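Local coordinates for protein phosphodiesterase (Candida albicans, PDB 6CPU) that is a largely helical, metal-binding member of the HD-type phosphodiesterase family, modelled here with a zinc ion and a magnesium ion, at residues A[204-207]-A[208-212]; A[223-226]-A[227-231]; A[249-252]-A[253-257]. All coordinates share one frame; numbering follows the deposited sequence.

Interaction 1. Residues A[204-207]-A[208-212]; sequences STTR and LSQLC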
ATOM      1  N   SER A 204      21.114   4.668   8.858  1.00 28.36           N
ATOM      2  CA  SER A 204      21.997   5.373   9.789  1.00 29.11           C
ATOM      3  C   SER A 204      21.190   5.948  10.943  1.00 30.35           C
ATOM      4  O   SER A 204      19.988   6.216  10.805  1.00 29.25           O
ATOM      5  CB  SER A 204      22.746   6.497   9.071  1.00 28.93           C
ATOM      6  OG  SER A 204      21.862   7.552   8.728  1.00 28.26           O
ATOM      7  N   THR A 205      21.848   6.153  12.081  1.00 28.90           N
ATOM      8  CA  THR A 205      21.178   6.678  13.258  1.00 30.28           C
ATOM      9  C   THR A 205      20.495   8.005  12.951  1.00 28.30           C
ATOM     10  O   THR A 205      19.363   8.230  13.360  1.00 27.30           O
ATOM     11  CB  THR A 205      22.163   6.874  14.430  1.00 33.07           C
ATOM     12  OG1 THR A 205      22.794   5.627  14.720  1.00 36.56           O
ATOM     13  CG2 THR A 205      21.431   7.365  15.669  1.00 35.09           C
ATOM     14  N   THR A 206      21.177   8.871  12.214  1.00 27.38           N
ATOM     15  CA  THR A 206      20.592  10.161  11.850  1.00 27.26           C
ATOM     16  C   THR A 206      19.326  10.002  11.018  1.00 25.86           C
ATOM     17  O   THR A 206      18.319  10.654  11.311  1.00 24.84           O
ATOM     18  CB  THR A 206      21.590  11.056  11.127  1.00 28.94           C
ATOM     19  OG1 THR A 206      22.655  11.360  12.035  1.00 30.47           O
ATOM     20  CG2 THR A 206      20.928  12.361  10.689  1.00 29.55           C
ATOM     21  N   ARG A 207      19.361   9.135  10.010  1.00 24.68           N
ATOM     22  CA  ARG A 207      18.163   8.925   9.172  1.00 24.79           C
ATOM     23  C   ARG A 207      16.999   8.354   9.964  1.00 23.98           C
ATOM     24  O   ARG A 207      15.882   8.844   9.848  1.00 23.30           O
ATOM     25  CB  ARG A 207      18.450   8.027   7.954  1.00 25.25           C
ATOM     26  CG  ARG A 207      17.351   8.061   6.881  1.00 25.32           C
ATOM     27  CD  ARG A 207      17.023   9.486   6.458  1.00 25.30           C
ATOM     28  NE  ARG A 207      15.974   9.584   5.447  1.00 25.91           N
ATOM     29  CZ  ARG A 207      15.246  10.680   5.227  1.00 26.72           C
ATOM     30  NH1 ARG A 207      15.443  11.787   5.945  1.00 27.70           N
ATOM     31  NH2 ARG A 207      14.310  10.681   4.284  1.00 26.16           N
ATOM     32  N   LEU A 208      17.245   7.309  10.755  1.00 23.98           N
ATOM     33  CA  LEU A 208      16.169   6.700  11.540  1.00 24.03           C
ATOM     34  C   LEU A 208      15.541   7.704  12.511  1.00 24.81           C
ATOM     35  O   LEU A 208      14.314   7.709  12.710  1.00 24.38           O
ATOM     36  CB  LEU A 208      16.663   5.450  12.287  1.00 24.93           C
ATOM     37  CG  LEU A 208      17.252   4.341  11.410  1.00 24.85           C
ATOM     38  CD1 LEU A 208      17.563   3.119  12.262  1.00 24.84           C
ATOM     39  CD2 LEU A 208      16.361   3.974  10.229  1.00 24.56           C
ATOM     40  N   SER A 209      16.373   8.564  13.101  1.00 24.07           N
ATOM     41  CA  SER A 209      15.871   9.629  13.966  1.00 24.74           C
ATOM     42  C   SER A 209      15.028  10.632  13.172  1.00 23.54           C
ATOM     43  O   SER A 209      13.967  11.022  13.619  1.00 26.06           O
ATOM     44  CB  SER A 209      17.011  10.343  14.696  1.00 24.74           C
ATOM     45  OG  SER A 209      16.476  11.379  15.513  1.00 25.95           O
ATOM     46  N   GLN A 210      15.483  11.013  11.986  1.00 23.37           N
ATOM     47  CA  GLN A 210      14.719  11.933  11.143  1.00 24.11           C
ATOM     48  C   GLN A 210      13.336  11.364  10.831  1.00 24.16           C
ATOM     49  O   GLN A 210      12.345  12.091  10.811  1.00 23.47           O
ATOM     50  CB  GLN A 210      15.457  12.239   9.846  1.00 24.73           C
ATOM     51  CG  GLN A 210      16.687  13.104  10.039  1.00 26.66           C
ATOM     52  CD  GLN A 210      17.501  13.283   8.779  1.00 28.32           C
ATOM     53  OE1 GLN A 210      17.503  12.435   7.884  1.00 27.49           O
ATOM     54  NE2 GLN A 210      18.216  14.398   8.708  1.00 29.39           N
ATOM     55  N   LEU A 211      13.272  10.056  10.594  1.00 22.62           N
ATOM     56  CA  LEU A 211      11.997   9.416  10.273  1.00 22.47           C
ATOM     57  C   LEU A 211      11.042   9.430  11.463  1.00 22.76           C
ATOM     58  O   LEU A 211       9.832   9.576  11.276  1.00 22.61           O
ATOM     59  CB  LEU A 211      12.218   8.000   9.717  1.00 22.10           C
ATOM     60  CG  LEU A 211      12.982   7.973   8.382  1.00 22.44           C
ATOM     61  CD1 LEU A 211      13.202   6.546   7.885  1.00 22.63           C
ATOM     62  CD2 LEU A 211      12.328   8.819   7.288  1.00 22.83           C
ATOM     63  N   CYS A 212      11.575   9.322  12.683  1.00 23.98           N
ATOM     64  CA  CYS A 212      10.762   9.467  13.890  1.00 25.09           C
ATOM     65  C   CYS A 212      10.045  10.813  13.887  1.00 25.38           C
ATOM     66  O   CYS A 212       8.829  10.867  14.065  1.00 26.97           O
ATOM     67  CB  CYS A 212      11.620   9.348  15.144  1.00 25.49           C
ATOM     68  SG  CYS A 212      12.305   7.717  15.472  1.00 26.17           S
TER
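Leu208 meets Ser204 across the first turn of helix 205-216, where its N donates to Ser204 O and its CG settles 3.4 Å from that same Ser204 O. Ser204 is the N-cap: its OG receives the N-H of Arg207 (Arg207 N to Ser204 OG 3.2 Å) and is also hydrogen-bonded to Asp202. One residue on, Ser209 N bonds to Thr205 O at 3.0 Å, while Ser209 OG finds its partner outside the helix, in the backbone N of Asp315. Gln210 is tied to the preceding turn twice. Its N reaches Thr206 O at 2.9 Å, and its extended side chain turns back along the helix, with CG beside the backbone N (chi1 -71°). This brings Gln210 OE1 to 2.9 Å from Arg207 NH1, in a fairly straight bond. The oxygen lies in the guanidinium plane, yet the donor stands above the carbonyl plane of the amide, and the two flat groups are turned 85° apart. On the other branch, Gln210 NE2 lies 3.9 Å from the methyl Thr206 CG2. Leu211 completes the ladder with N to Arg207 O at 3.0 Å, and its CD2 sits over the centre of one guanidinium face. Arg207 can offer that face because its chain bends at chi2 and then runs along the helix. The guanidinium is thus held at its edge by Gln210 OE1 and, through NH2, by the salt bridge to Asp229, with a methyl on one face; these contacts limit its rotation, and the carboxylate probably balances its charge.

Interaction 2. Residues A[223-226]-A[227-231]; sequences HNLS and NDDLV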
ATOM      1  N   HIS A 223       6.347  12.729   0.154  1.00 24.97           N
ATOM      2  CA  HIS A 223       7.003  12.791  -1.149  1.00 25.65           C
ATOM      3  C   HIS A 223       8.507  12.966  -1.100  1.00 26.37           C
ATOM      4  O   HIS A 223       9.180  12.792  -2.108  1.00 26.49           O
ATOM      5  CB  HIS A 223       6.360  13.869  -2.013  1.00 26.46           C
ATOM      6  CG  HIS A 223       4.894  13.688  -2.155  1.00 26.66           C
ATOM      7  ND1 HIS A 223       4.340  12.744  -2.994  1.00 28.37           N
ATOM      8  CD2 HIS A 223       3.864  14.279  -1.515  1.00 27.96           C
ATOM      9  CE1 HIS A 223       3.026  12.775  -2.873  1.00 28.06           C
ATOM     10  NE2 HIS A 223       2.712  13.700  -1.984  1.00 29.00           N
ATOM     11  N   ASN A 224       9.028  13.307   0.069  1.00 27.31           N
ATOM     12  CA  ASN A 224      10.461  13.369   0.287  1.00 28.76           C
ATOM     13  C   ASN A 224      11.002  12.100   0.923  1.00 28.24           C
ATOM     14  O   ASN A 224      12.181  12.044   1.254  1.00 30.08           O
ATOM     15  CB  ASN A 224      10.779  14.557   1.192  1.00 31.73           C
ATOM     16  CG  ASN A 224      10.230  15.844   0.635  1.00 34.93           C
ATOM     17  OD1 ASN A 224       9.232  16.380   1.124  1.00 37.73           O
ATOM     18  ND2 ASN A 224      10.837  16.309  -0.444  1.00 38.00           N
ATOM     19  N   LEU A 225      10.156  11.088   1.103  1.00 25.50           N
ATOM     20  CA  LEU A 225      10.597   9.837   1.719  1.00 24.09           C
ATOM     21  C   LEU A 225      10.642   8.746   0.665  1.00 22.97           C
ATOM     22  O   LEU A 225       9.703   8.577  -0.114  1.00 21.92           O
ATOM     23  CB  LEU A 225       9.673   9.428   2.861  1.00 23.90           C
ATOM     24  CG  LEU A 225       9.461  10.456   3.969  1.00 24.31           C
ATOM     25  CD1 LEU A 225       8.421   9.937   4.931  1.00 23.79           C
ATOM     26  CD2 LEU A 225      10.767  10.769   4.688  1.00 25.04           C
ATOM     27  N   SER A 226      11.753   8.021   0.632  1.00 20.57           N
ATOM     28  CA  SER A 226      11.902   6.901  -0.281  1.00 19.92           C
ATOM     29  C   SER A 226      11.034   5.723   0.167  1.00 19.04           C
ATOM     30  O   SER A 226      10.577   5.669   1.316  1.00 18.18           O
ATOM     31  CB  SER A 226      13.366   6.470  -0.325  1.00 19.89           C
ATOM     32  OG  SER A 226      13.744   5.865   0.900  1.00 20.41           O
ATOM     33  N   ASN A 227      10.826   4.772  -0.735  1.00 18.78           N
ATOM     34  CA  ASN A 227      10.141   3.543  -0.366  1.00 19.14           C
ATOM     35  C   ASN A 227      10.876   2.764   0.742  1.00 19.12           C
ATOM     36  O   ASN A 227      10.234   2.065   1.527  1.00 19.79           O
ATOM     37  CB  ASN A 227       9.881   2.679  -1.600  1.00 19.98           C
ATOM     38  CG  ASN A 227       8.743   3.209  -2.446  1.00 20.65           C
ATOM     39  OD1 ASN A 227       7.761   3.712  -1.919  1.00 22.09           O
ATOM     40  ND2 ASN A 227       8.865   3.087  -3.752  1.00 21.75           N
ATOM     41  N   ASP A 228      12.195   2.909   0.835  1.00 19.59           N
ATOM     42  CA  ASP A 228      12.940   2.342   1.962  1.00 19.69           C
ATOM     43  C   ASP A 228      12.657   3.083   3.273  1.00 20.54           C
ATOM     44  O   ASP A 228      12.357   2.457   4.298  1.00 18.85           O
ATOM     45  CB  ASP A 228      14.453   2.319   1.699  1.00 20.14           C
ATOM     46  CG  ASP A 228      14.892   1.227   0.720  1.00 22.16           C
ATOM     47  OD1 ASP A 228      14.112   0.305   0.372  1.00 23.63           O
ATOM     48  OD2 ASP A 228      16.074   1.259   0.305  1.00 23.58           O
ATOM     49  N   ASP A 229      12.730   4.418   3.248  1.00 20.38           N
ATOM     50  CA  ASP A 229      12.357   5.227   4.415  1.00 20.61           C
ATOM     51  C   ASP A 229      10.950   4.857   4.881  1.00 20.00           C
ATOM     52  O   ASP A 229      10.674   4.767   6.071  1.00 19.36           O
ATOM     53  CB  ASP A 229      12.302   6.724   4.080  1.00 21.67           C
ATOM     54  CG  ASP A 229      13.650   7.361   3.785  1.00 22.73           C
ATOM     55  OD1 ASP A 229      14.700   6.956   4.350  1.00 23.07           O
ATOM     56  OD2 ASP A 229      13.625   8.346   2.992  1.00 21.50           O
ATOM     57  N   LEU A 230      10.044   4.686   3.919  1.00 19.95           N
ATOM     58  CA  LEU A 230       8.640   4.423   4.228  1.00 19.43           C
ATOM     59  C   LEU A 230       8.439   3.102   4.969  1.00 18.56           C
ATOM     60  O   LEU A 230       7.586   2.998   5.856  1.00 18.74           O
ATOM     61  CB  LEU A 230       7.795   4.489   2.956  1.00 19.76           C
ATOM     62  CG  LEU A 230       7.643   5.923   2.417  1.00 20.51           C
ATOM     63  CD1 LEU A 230       7.256   5.919   0.938  1.00 20.17           C
ATOM     64  CD2 LEU A 230       6.653   6.744   3.250  1.00 21.30           C
ATOM     65  N   VAL A 231       9.236   2.099   4.623  1.00 18.21           N
ATOM     66  CA  VAL A 231       9.228   0.829   5.355  1.00 19.02           C
ATOM     67  C   VAL A 231       9.523   1.089   6.830  1.00 19.65           C
ATOM     68  O   VAL A 231       8.819   0.582   7.728  1.00 19.85           O
ATOM     69  CB  VAL A 231      10.263  -0.162   4.773  1.00 18.96           C
ATOM     70  CG1 VAL A 231      10.491  -1.359   5.703  1.00 19.44           C
ATOM     71  CG2 VAL A 231       9.811  -0.637   3.403  1.00 19.02           C
TER
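Ser226 and Asp229 grip each other reciprocally in a capping box at the start of helix 227-242. In one direction Asp229 N donates to Ser226 OG at 2.9 Å in an almost straight bond, the hydroxyl standing between its own backbone N and carbonyl carbon (chi1 70°), where it faces the first turn. In the other, Ser226 N donates to Asp229 OD2 at 3.0 Å, meeting the carboxylate from its anti side and 34° out of its plane. Ser226 also supplies the first regular helical acceptor, its O taking the N-H of Leu230 at 2.8 Å, so all three of its polar groups are engaged by the turn it caps. Leu225, the third main participant, adds an apolar clasp. Its CB lies 4.0 Å from Asp229 CB, the two side chains crossing at about a right angle, and its CD1 is 4.0 Å from Leu230 CD2. Leucines immediately before the N-cap and at the fourth helical position form a hydrophobic staple, which here accompanies the capping box. The carboxylate of Asp229 does further work, for OD2 is also the salt-bridge partner of Arg207; two donors on one buried oxygen would probably stabilise its negative charge. Beside it, Asp228 is paired with Arg264. Three helices flank the contact: 205-216 packs Leu211 against Leu225 and Asp229, 276-292 meets Leu230 through Phe276, Arg277 and Val280, and 253-264 meets Val231 through Leu257 and Ile260.

Interaction 3. Residues A[249-252]-A[253-257]; sequences DNIP and LNELL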
ATOM      1  N   ASP A 249       2.600 -10.235  22.866  1.00 51.00           N
ATOM      2  CA  ASP A 249       4.061 -10.270  22.801  1.00 51.89           C
ATOM      3  C   ASP A 249       4.591  -9.245  21.795  1.00 50.97           C
ATOM      4  O   ASP A 249       4.066  -9.130  20.692  1.00 48.39           O
ATOM      5  CB  ASP A 249       4.548 -11.670  22.413  1.00 53.48           C
ATOM      6  CG  ASP A 249       4.293 -12.709  23.506  1.00 56.47           C
ATOM      7  OD1 ASP A 249       4.606 -12.431  24.680  1.00 55.14           O
ATOM      8  OD2 ASP A 249       3.789 -13.811  23.185  1.00 59.20           O
ATOM      9  N   ASN A 250       5.617  -8.490  22.188  1.00 50.93           N
ATOM     10  CA  ASN A 250       6.297  -7.585  21.257  1.00 49.33           C
ATOM     11  C   ASN A 250       7.007  -8.384  20.167  1.00 46.17           C
ATOM     12  O   ASN A 250       7.478  -9.494  20.397  1.00 47.20           O
ATOM     13  CB  ASN A 250       7.293  -6.676  21.986  1.00 50.00           C
ATOM     14  CG  ASN A 250       6.610  -5.577  22.785  1.00 51.95           C
ATOM     15  OD1 ASN A 250       5.526  -5.113  22.429  1.00 51.44           O
ATOM     16  ND2 ASN A 250       7.252  -5.146  23.865  1.00 52.38           N
ATOM     17  N   ILE A 251       7.063  -7.811  18.973  1.00 42.53           N
ATOM     18  CA  ILE A 251       7.585  -8.500  17.810  1.00 38.76           C
ATOM     19  C   ILE A 251       8.905  -7.820  17.457  1.00 37.24           C
ATOM     20  O   ILE A 251       8.931  -6.605  17.304  1.00 37.37           O
ATOM     21  CB  ILE A 251       6.563  -8.429  16.658  1.00 39.02           C
ATOM     22  CG1 ILE A 251       5.305  -9.216  17.056  1.00 40.04           C
ATOM     23  CG2 ILE A 251       7.143  -8.985  15.371  1.00 36.77           C
ATOM     24  CD1 ILE A 251       4.144  -9.079  16.096  1.00 40.73           C
ATOM     25  N   PRO A 252      10.005  -8.597  17.341  1.00 34.73           N
ATOM     26  CA  PRO A 252      11.330  -8.026  17.078  1.00 34.52           C
ATOM     27  C   PRO A 252      11.396  -7.207  15.782  1.00 31.60           C
ATOM     28  O   PRO A 252      10.620  -7.447  14.866  1.00 30.77           O
ATOM     29  CB  PRO A 252      12.247  -9.253  16.957  1.00 35.53           C
ATOM     30  CG  PRO A 252      11.459 -10.430  17.405  1.00 36.90           C
ATOM     31  CD  PRO A 252      10.013 -10.071  17.309  1.00 37.56           C
ATOM     32  N   LEU A 253      12.324  -6.260  15.734  1.00 30.92           N
ATOM     33  CA  LEU A 253      12.596  -5.452  14.536  1.00 29.74           C
ATOM     34  C   LEU A 253      12.587  -6.260  13.232  1.00 28.37           C
ATOM     35  O   LEU A 253      11.908  -5.888  12.287  1.00 27.45           O
ATOM     36  CB  LEU A 253      13.950  -4.751  14.677  1.00 30.58           C
ATOM     37  CG  LEU A 253      14.561  -4.066  13.448  1.00 31.75           C
ATOM     38  CD1 LEU A 253      13.706  -2.903  12.968  1.00 32.64           C
ATOM     39  CD2 LEU A 253      15.963  -3.576  13.769  1.00 33.60           C
ATOM     40  N   ASN A 254      13.364  -7.338  13.171  1.00 27.20           N
ATOM     41  CA  ASN A 254      13.511  -8.085  11.913  1.00 27.64           C
ATOM     42  C   ASN A 254      12.216  -8.715  11.419  1.00 26.43           C
ATOM     43  O   ASN A 254      11.973  -8.770  10.212  1.00 24.94           O
ATOM     44  CB  ASN A 254      14.575  -9.181  12.016  1.00 26.86           C
ATOM     45  CG  ASN A 254      15.095  -9.602  10.651  1.00 26.98           C
ATOM     46  OD1 ASN A 254      15.461  -8.759   9.831  1.00 26.74           O
ATOM     47  ND2 ASN A 254      15.130 -10.896  10.400  1.00 27.28           N
ATOM     48  N   GLU A 255      11.414  -9.211  12.356  1.00 27.18           N
ATOM     49  CA  GLU A 255      10.133  -9.839  12.054  1.00 27.55           C
ATOM     50  C   GLU A 255       9.118  -8.824  11.530  1.00 26.52           C
ATOM     51  O   GLU A 255       8.406  -9.098  10.568  1.00 25.19           O
ATOM     52  CB  GLU A 255       9.603 -10.500  13.318  1.00 31.05           C
ATOM     53  CG  GLU A 255       8.395 -11.391  13.138  1.00 34.19           C
ATOM     54  CD  GLU A 255       8.124 -12.220  14.387  1.00 35.98           C
ATOM     55  OE1 GLU A 255       9.089 -12.570  15.104  1.00 39.27           O
ATOM     56  OE2 GLU A 255       6.943 -12.502  14.656  1.00 39.72           O
ATOM     57  N   LEU A 256       9.050  -7.659  12.167  1.00 25.21           N
ATOM     58  CA  LEU A 256       8.191  -6.575  11.668  1.00 24.93           C
ATOM     59  C   LEU A 256       8.642  -6.073  10.307  1.00 23.20           C
ATOM     60  O   LEU A 256       7.818  -5.886   9.417  1.00 21.71           O
ATOM     61  CB  LEU A 256       8.120  -5.406  12.646  1.00 26.27           C
ATOM     62  CG  LEU A 256       7.150  -5.546  13.808  1.00 28.43           C
ATOM     63  CD1 LEU A 256       7.177  -4.279  14.653  1.00 28.89           C
ATOM     64  CD2 LEU A 256       5.733  -5.840  13.328  1.00 29.17           C
ATOM     65  N   LEU A 257       9.946  -5.879  10.126  1.00 21.96           N
ATOM     66  CA  LEU A 257      10.454  -5.475   8.813  1.00 21.57           C
ATOM     67  C   LEU A 257      10.118  -6.491   7.716  1.00 20.45           C
ATOM     68  O   LEU A 257       9.744  -6.102   6.612  1.00 18.71           O
ATOM     69  CB  LEU A 257      11.954  -5.202   8.850  1.00 22.00           C
ATOM     70  CG  LEU A 257      12.441  -3.965   9.619  1.00 22.26           C
ATOM     71  CD1 LEU A 257      13.955  -3.834   9.503  1.00 22.94           C
ATOM     72  CD2 LEU A 257      11.783  -2.681   9.152  1.00 23.37           C
TER
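Ile251 and Leu256 clip together as a hydrophobic staple spanning the N-terminus of helix 253-264, with Pro252 as the N-cap residue between them. Ile251 CG2 is the touching branch, 3.8 Å from Leu256 CG. The same methyl packs against the aliphatic stem of Glu255, 3.5 Å from Glu255 CG, the two side chains meeting at about a right angle. Glu255 reaches back because its CG is anti to the backbone N (chi1 -170°) and the chain stays extended beyond it, so that its carboxylate passes beside the proline ring. The proline has neither an N-H to give the Glu255 carboxylate nor a side-chain acceptor for Glu255 N, so neither half of a capping box can form; the first turn keeps its regular backbone bond, Leu256 N donating to Pro252 O at 3.1 Å, with the N-H almost straight. Further out, Glu255 OE2 is salt-bridged to Arg188 of helix 177-193, which helps to hold the far end of the side chain. Asn254 bonds to the backbone of Phe196 and Ile194, and Tyr235 of helix 227-242 packs on Leu253 and Leu256. Ile251 itself touches Trp395, while at the proline Glu255 OE1 lies 3.5 Å from Pro252 CD.

Overall arrangement
The three contacts sit at the N-termini of consecutive helices, 205-216, 227-242 and 253-264. Interactions 1 and 2, centres about 12 Å apart, are joined by Arg207 NH2 to Asp229 OD2 at 2.8 Å and by Leu211 CD2 to Leu225 CD2 at 3.6 Å, so one cap is braced by the first turns of the preceding helix. Interactions 2 and 3 meet more lightly, through Val231 CG1 and Leu257 CD2 at 3.9 Å, whereas 1 and 3 do not touch. From interaction 2 the side chain of Leu230 is about 14 Å from the zinc ion bound by His278, His349, Asp350 and Asp462, and it packs on helix 276-292, which carries His278.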